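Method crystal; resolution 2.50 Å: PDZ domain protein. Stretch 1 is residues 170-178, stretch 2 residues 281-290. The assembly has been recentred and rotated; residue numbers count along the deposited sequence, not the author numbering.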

ATOM      1  N   ASN A 170      -6.362  20.423  16.925  1.00 58.43           N
ATOM      2  CA  ASN A 170      -5.957  20.043  18.285  1.00 58.78           C
ATOM      3  C   ASN A 170      -4.569  19.411  18.288  1.00 60.52           C
ATOM      4  O   ASN A 170      -3.765  19.764  19.142  1.00 60.38           O
ATOM      5  CB  ASN A 170      -6.968  19.091  18.974  1.00 63.05           C
ATOM      6  CG  ASN A 170      -8.341  19.688  19.260  1.00101.54           C
ATOM      7  OD1 ASN A 170      -8.529  20.919  19.334  1.00103.63           O
ATOM      8  ND2 ASN A 170      -9.340  18.816  19.442  1.00 91.60           N
ATOM      9  N   GLU A 171      -4.274  18.523  17.320  1.00 55.09           N
ATOM     10  CA  GLU A 171      -2.971  17.855  17.239  1.00 53.97           C
ATOM     11  C   GLU A 171      -1.820  18.816  17.027  1.00 58.59           C
ATOM     12  O   GLU A 171      -0.803  18.690  17.708  1.00 59.63           O
ATOM     13  CB  GLU A 171      -2.947  16.799  16.122  1.00 54.20           C
ATOM     14  CG  GLU A 171      -3.629  15.495  16.484  1.00 57.70           C
ATOM     15  CD  GLU A 171      -3.456  14.996  17.909  1.00 73.95           C
ATOM     16  OE1 GLU A 171      -2.318  14.638  18.291  1.00 61.55           O
ATOM     17  OE2 GLU A 171      -4.471  14.951  18.639  1.00 67.42           O
ATOM     18  N   LEU A 172      -1.989  19.774  16.095  1.00 53.36           N
ATOM     19  CA  LEU A 172      -0.968  20.741  15.695  1.00 52.07           C
ATOM     20  C   LEU A 172      -0.798  21.856  16.719  1.00 56.97           C
ATOM     21  O   LEU A 172       0.333  22.319  16.930  1.00 56.81           O
ATOM     22  CB  LEU A 172      -1.291  21.328  14.303  1.00 51.36           C
ATOM     23  CG  LEU A 172      -1.328  20.355  13.105  1.00 51.99           C
ATOM     24  CD1 LEU A 172      -1.456  21.131  11.786  1.00 51.94           C
ATOM     25  CD2 LEU A 172      -0.112  19.465  13.059  1.00 48.38           C
ATOM     26  N   THR A 173      -1.902  22.294  17.374  1.00 53.12           N
ATOM     27  CA  THR A 173      -1.759  23.311  18.425  1.00 53.15           C
ATOM     28  C   THR A 173      -1.055  22.678  19.643  1.00 53.98           C
ATOM     29  O   THR A 173      -0.299  23.374  20.294  1.00 53.88           O
ATOM     30  CB  THR A 173      -3.072  24.022  18.782  1.00 59.40           C
ATOM     31  OG1 THR A 173      -4.073  23.074  19.138  1.00 61.38           O
ATOM     32  CG2 THR A 173      -3.559  24.931  17.665  1.00 56.67           C
ATOM     33  N   LYS A 174      -1.226  21.350  19.892  1.00 50.34           N
ATOM     34  CA  LYS A 174      -0.529  20.647  20.987  1.00 50.52           C
ATOM     35  C   LYS A 174       0.982  20.560  20.718  1.00 57.17           C
ATOM     36  O   LYS A 174       1.773  20.544  21.658  1.00 58.10           O
ATOM     37  CB  LYS A 174      -1.095  19.245  21.224  1.00 51.56           C
ATOM     38  CG  LYS A 174      -2.459  19.214  21.911  1.00 62.75           C
ATOM     39  CD  LYS A 174      -2.884  17.787  22.272  1.00 69.02           C
ATOM     40  CE  LYS A 174      -3.589  17.036  21.163  1.00 72.71           C
ATOM     41  NZ  LYS A 174      -3.477  15.563  21.333  1.00 76.85           N
ATOM     42  N   LYS A 175       1.370  20.536  19.435  1.00 53.38           N
ATOM     43  CA  LYS A 175       2.752  20.452  18.984  1.00 52.58           C
ATOM     44  C   LYS A 175       3.489  21.806  19.143  1.00 59.40           C
ATOM     45  O   LYS A 175       4.725  21.834  19.196  1.00 61.07           O
ATOM     46  CB  LYS A 175       2.776  19.967  17.525  1.00 52.66           C
ATOM     47  CG  LYS A 175       2.505  18.470  17.432  1.00 53.70           C
ATOM     48  CD  LYS A 175       2.194  17.946  16.025  1.00 54.39           C
ATOM     49  CE  LYS A 175       1.858  16.474  16.078  1.00 54.89           C
ATOM     50  NZ  LYS A 175       3.001  15.649  16.578  1.00 55.66           N
ATOM     51  N   GLY A 176       2.724  22.890  19.248  1.00 55.55           N
ATOM     52  CA  GLY A 176       3.236  24.252  19.384  1.00 56.04           C
ATOM     53  C   GLY A 176       3.019  25.132  18.161  1.00 60.59           C
ATOM     54  O   GLY A 176       3.545  26.246  18.095  1.00 63.18           O
ATOM     55  N   LEU A 177       2.279  24.633  17.165  1.00 55.75           N
ATOM     56  CA  LEU A 177       1.935  25.390  15.968  1.00 56.51           C
ATOM     57  C   LEU A 177       0.720  26.266  16.292  1.00 61.94           C
ATOM     58  O   LEU A 177      -0.017  26.005  17.248  1.00 58.43           O
ATOM     59  CB  LEU A 177       1.689  24.493  14.734  1.00 55.34           C
ATOM     60  CG  LEU A 177       2.865  23.610  14.244  1.00 60.00           C
ATOM     61  CD1 LEU A 177       2.493  22.878  12.969  1.00 59.34           C
ATOM     62  CD2 LEU A 177       4.137  24.427  13.988  1.00 62.68           C
ATOM     63  N   THR A 178       0.544  27.342  15.533  1.00 61.90           N
ATOM     64  CA  THR A 178      -0.558  28.237  15.832  1.00 63.57           C
ATOM     65  C   THR A 178      -1.346  28.594  14.548  1.00 68.27           C
ATOM     66  O   THR A 178      -0.789  28.618  13.440  1.00 67.05           O
ATOM     67  CB  THR A 178      -0.041  29.440  16.617  1.00 77.87           C
ATOM     68  OG1 THR A 178      -1.115  30.349  16.811  1.00 92.23           O
ATOM     69  CG2 THR A 178       1.170  30.133  15.965  1.00 73.49           C
ATOM     70  N   HIS A 281      -7.558   8.108  14.154  1.00 48.61           N
ATOM     71  CA  HIS A 281      -6.287   8.062  13.420  1.00 46.28           C
ATOM     72  C   HIS A 281      -5.567   9.380  13.217  1.00 51.38           C
ATOM     73  O   HIS A 281      -4.337   9.330  13.172  1.00 51.75           O
ATOM     74  CB  HIS A 281      -6.488   7.345  12.100  1.00 45.42           C
ATOM     75  CG  HIS A 281      -6.938   5.935  12.320  1.00 48.08           C
ATOM     76  ND1 HIS A 281      -8.283   5.620  12.457  1.00 50.01           N
ATOM     77  CD2 HIS A 281      -6.204   4.804  12.489  1.00 49.34           C
ATOM     78  CE1 HIS A 281      -8.328   4.305  12.655  1.00 49.34           C
ATOM     79  NE2 HIS A 281      -7.107   3.767  12.669  1.00 49.32           N
ATOM     80  N   VAL A 282      -6.256  10.550  13.168  1.00 48.86           N
ATOM     81  CA  VAL A 282      -5.540  11.842  13.080  1.00 49.53           C
ATOM     82  C   VAL A 282      -4.408  11.890  14.172  1.00 54.35           C
ATOM     83  O   VAL A 282      -3.257  12.187  13.804  1.00 54.35           O
ATOM     84  CB  VAL A 282      -6.472  13.097  13.172  1.00 53.63           C
ATOM     85  CG1 VAL A 282      -5.712  14.351  13.624  1.00 52.23           C
ATOM     86  CG2 VAL A 282      -7.189  13.349  11.851  1.00 54.19           C
ATOM     87  N   PRO A 283      -4.687  11.573  15.478  1.00 49.92           N
ATOM     88  CA  PRO A 283      -3.601  11.622  16.489  1.00 49.01           C
ATOM     89  C   PRO A 283      -2.470  10.604  16.244  1.00 51.05           C
ATOM     90  O   PRO A 283      -1.318  10.899  16.550  1.00 51.25           O
ATOM     91  CB  PRO A 283      -4.324  11.338  17.817  1.00 50.47           C
ATOM     92  CG  PRO A 283      -5.770  11.545  17.547  1.00 55.15           C
ATOM     93  CD  PRO A 283      -5.978  11.215  16.112  1.00 51.01           C
ATOM     94  N   LEU A 284      -2.779   9.423  15.698  1.00 47.91           N
ATOM     95  CA  LEU A 284      -1.748   8.417  15.392  1.00 47.59           C
ATOM     96  C   LEU A 284      -0.915   8.850  14.163  1.00 53.81           C
ATOM     97  O   LEU A 284       0.314   8.776  14.199  1.00 55.27           O
ATOM     98  CB  LEU A 284      -2.363   7.023  15.155  1.00 46.74           C
ATOM     99  CG  LEU A 284      -3.127   6.374  16.297  1.00 48.79           C
ATOM    100  CD1 LEU A 284      -3.910   5.184  15.784  1.00 47.50           C
ATOM    101  CD2 LEU A 284      -2.194   5.968  17.464  1.00 47.62           C
HETATM  102  N   MSE A 285      -1.592   9.330  13.096  1.00 49.68           N
HETATM  103  CA  MSE A 285      -0.985   9.845  11.858  1.00 47.96           C
HETATM  104  C   MSE A 285      -0.063  11.039  12.098  1.00 53.60           C
HETATM  105  O   MSE A 285       1.013  11.102  11.505  1.00 54.85           O
HETATM  106  CB  MSE A 285      -2.086  10.265  10.879  1.00 48.79           C
HETATM  107  CG  MSE A 285      -2.785   9.094  10.238  1.00 53.36           C
HETATM  108 SE   MSE A 285      -4.375   9.587   9.273  0.75 58.91          SE
HETATM  109  CE  MSE A 285      -3.536  10.523   7.900  1.00 56.18           C
ATOM    110  N   CYS A 286      -0.475  11.985  12.960  1.00 50.59           N
ATOM    111  CA  CYS A 286       0.308  13.195  13.234  1.00 50.39           C
ATOM    112  C   CYS A 286       1.470  12.976  14.196  1.00 50.49           C
ATOM    113  O   CYS A 286       2.284  13.895  14.356  1.00 50.67           O
ATOM    114  CB  CYS A 286      -0.592  14.323  13.706  1.00 52.21           C
ATOM    115  SG  CYS A 286      -1.729  14.905  12.430  1.00 57.43           S
HETATM  116  N   MSE A 287       1.612  11.768  14.783  1.00 43.92           N
HETATM  117  CA  MSE A 287       2.770  11.486  15.651  1.00 42.82           C
HETATM  118  C   MSE A 287       4.065  11.519  14.822  1.00 49.13           C
HETATM  119  O   MSE A 287       5.156  11.669  15.383  1.00 49.12           O
HETATM  120  CB  MSE A 287       2.612  10.148  16.375  1.00 43.67           C
HETATM  121  CG  MSE A 287       1.910  10.302  17.710  1.00 49.84           C
HETATM  122 SE   MSE A 287       1.603   8.633  18.664  0.75 55.81          SE
HETATM  123  CE  MSE A 287       3.333   8.299  19.104  1.00 52.92           C
ATOM    124  N   GLN A 288       3.936  11.409  13.471  1.00 45.57           N
ATOM    125  CA  GLN A 288       5.095  11.481  12.599  1.00 45.32           C
ATOM    126  C   GLN A 288       5.304  12.887  12.046  1.00 48.37           C
ATOM    127  O   GLN A 288       6.181  13.062  11.212  1.00 50.44           O
ATOM    128  CB  GLN A 288       5.063  10.428  11.497  1.00 46.38           C
ATOM    129  CG  GLN A 288       5.373   9.049  12.062  1.00 46.77           C
ATOM    130  CD  GLN A 288       5.976   8.154  11.048  1.00 57.13           C
ATOM    131  OE1 GLN A 288       7.159   7.810  11.117  1.00 54.05           O
ATOM    132  NE2 GLN A 288       5.171   7.789  10.065  1.00 50.98           N
ATOM    133  N   TYR A 289       4.563  13.901  12.549  1.00 43.30           N
ATOM    134  CA  TYR A 289       4.822  15.297  12.197  1.00 42.85           C
ATOM    135  C   TYR A 289       5.372  16.017  13.439  1.00 48.03           C
ATOM    136  O   TYR A 289       4.669  16.058  14.454  1.00 47.55           O
ATOM    137  CB  TYR A 289       3.601  16.045  11.608  1.00 43.11           C
ATOM    138  CG  TYR A 289       4.045  17.367  11.016  1.00 44.34           C
ATOM    139  CD1 TYR A 289       4.685  17.416   9.776  1.00 45.49           C
ATOM    140  CD2 TYR A 289       4.005  18.545  11.773  1.00 44.70           C
ATOM    141  CE1 TYR A 289       5.200  18.614   9.270  1.00 45.88           C
ATOM    142  CE2 TYR A 289       4.527  19.748  11.277  1.00 45.58           C
ATOM    143  CZ  TYR A 289       5.115  19.777  10.019  1.00 52.44           C
ATOM    144  OH  TYR A 289       5.630  20.949   9.504  1.00 55.43           O
ATOM    145  N   PRO A 290       6.617  16.563  13.443  1.00 45.85           N
ATOM    146  CA  PRO A 290       7.589  16.687  12.345  1.00 47.18           C
ATOM    147  C   PRO A 290       8.604  15.543  12.208  1.00 55.74           C
ATOM    148  O   PRO A 290       9.415  15.567  11.282  1.00 55.74           O
ATOM    149  CB  PRO A 290       8.317  17.977  12.718  1.00 49.07           C
ATOM    150  CG  PRO A 290       8.326  17.977  14.206  1.00 52.40           C
ATOM    151  CD  PRO A 290       7.108  17.248  14.656  1.00 46.30           C
TER
HETATM  152  O   HOH W   1      -0.107  13.423  17.226  1.00 62.26           O

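Stretch 1 is the last part of a helix and the turn that leaves it; stretch 2 is a kinked helical segment running into a loop. They approach most closely in backbone terms at Glu171 and Pro283, whose CA atoms lie 6.3 Å apart, and together they bury 345 Å². Side chains and carbonyl groups make the contact; no backbone-to-backbone hydrogen bond crosses it.

Lys175 provides the polar anchor. Its CA-to-CB bond points toward stretch 2, and chi1 to chi4 read m, t, t, m: the chain runs extended through CD and CE, then bends at its last torsion (-62°). That places NZ within hydrogen-bonding distance of two carbonyl oxygens, 2.7 Å from Tyr289 O and 2.9 Å from Cys286 O. Cys286 O also accepts from Tyr289 N at 2.9 Å, so one carbonyl serves both the local turn and the lysine. The aliphatic part of the lysine is used as well, with Lys175 CE 4.0 Å from Cys286 CB.

Glu171 also points toward stretch 2, but its chain is folded, with chi1 -78° and chi2 -38°, both m. The methylene portion packs against apolar atoms: Glu171 CG is 3.7 Å from Val282 CG1, and Glu171 CB is 4.2 Å from Cys286 CB. The carboxylate comes over Pro283, with Glu171 CD 3.7 Å from Pro283 CA. Its two oxygens have different partners. Glu171 OE2 accepts a hydrogen bond from Lys174 NZ at 2.9 Å, part of a salt bridge within the helix, while Glu171 OE1 receives one from a water at 2.7 Å. The same water donates to Pro283 O at 2.9 Å, linking two acceptors that could not bond to each other directly. Pro283 N carries no hydrogen to donate to the preceding turn, consistent with the kink there.

Tyr289 meets two leucines obliquely: Leu177 CD1 lies 4.1 Å from Tyr289 CE2, and Leu172 CD2 lies 4.4 Å from Tyr289 CD2. Both leucines adopt the m, t rotamer. Leu172 leaves its backbone sideways, yet its end comes nearer the ring; Leu177 points toward stretch 2 from the outset.

The turn between them is a Schellman motif. Gly176 has phi/psi of 110/7, where a CB would jam against the preceding carbonyl oxygen, and Leu177 N bonds back to Leu172 O at 3.0 Å. The chain thus reverses out of the helix with both leucines beside the same tyrosine ring.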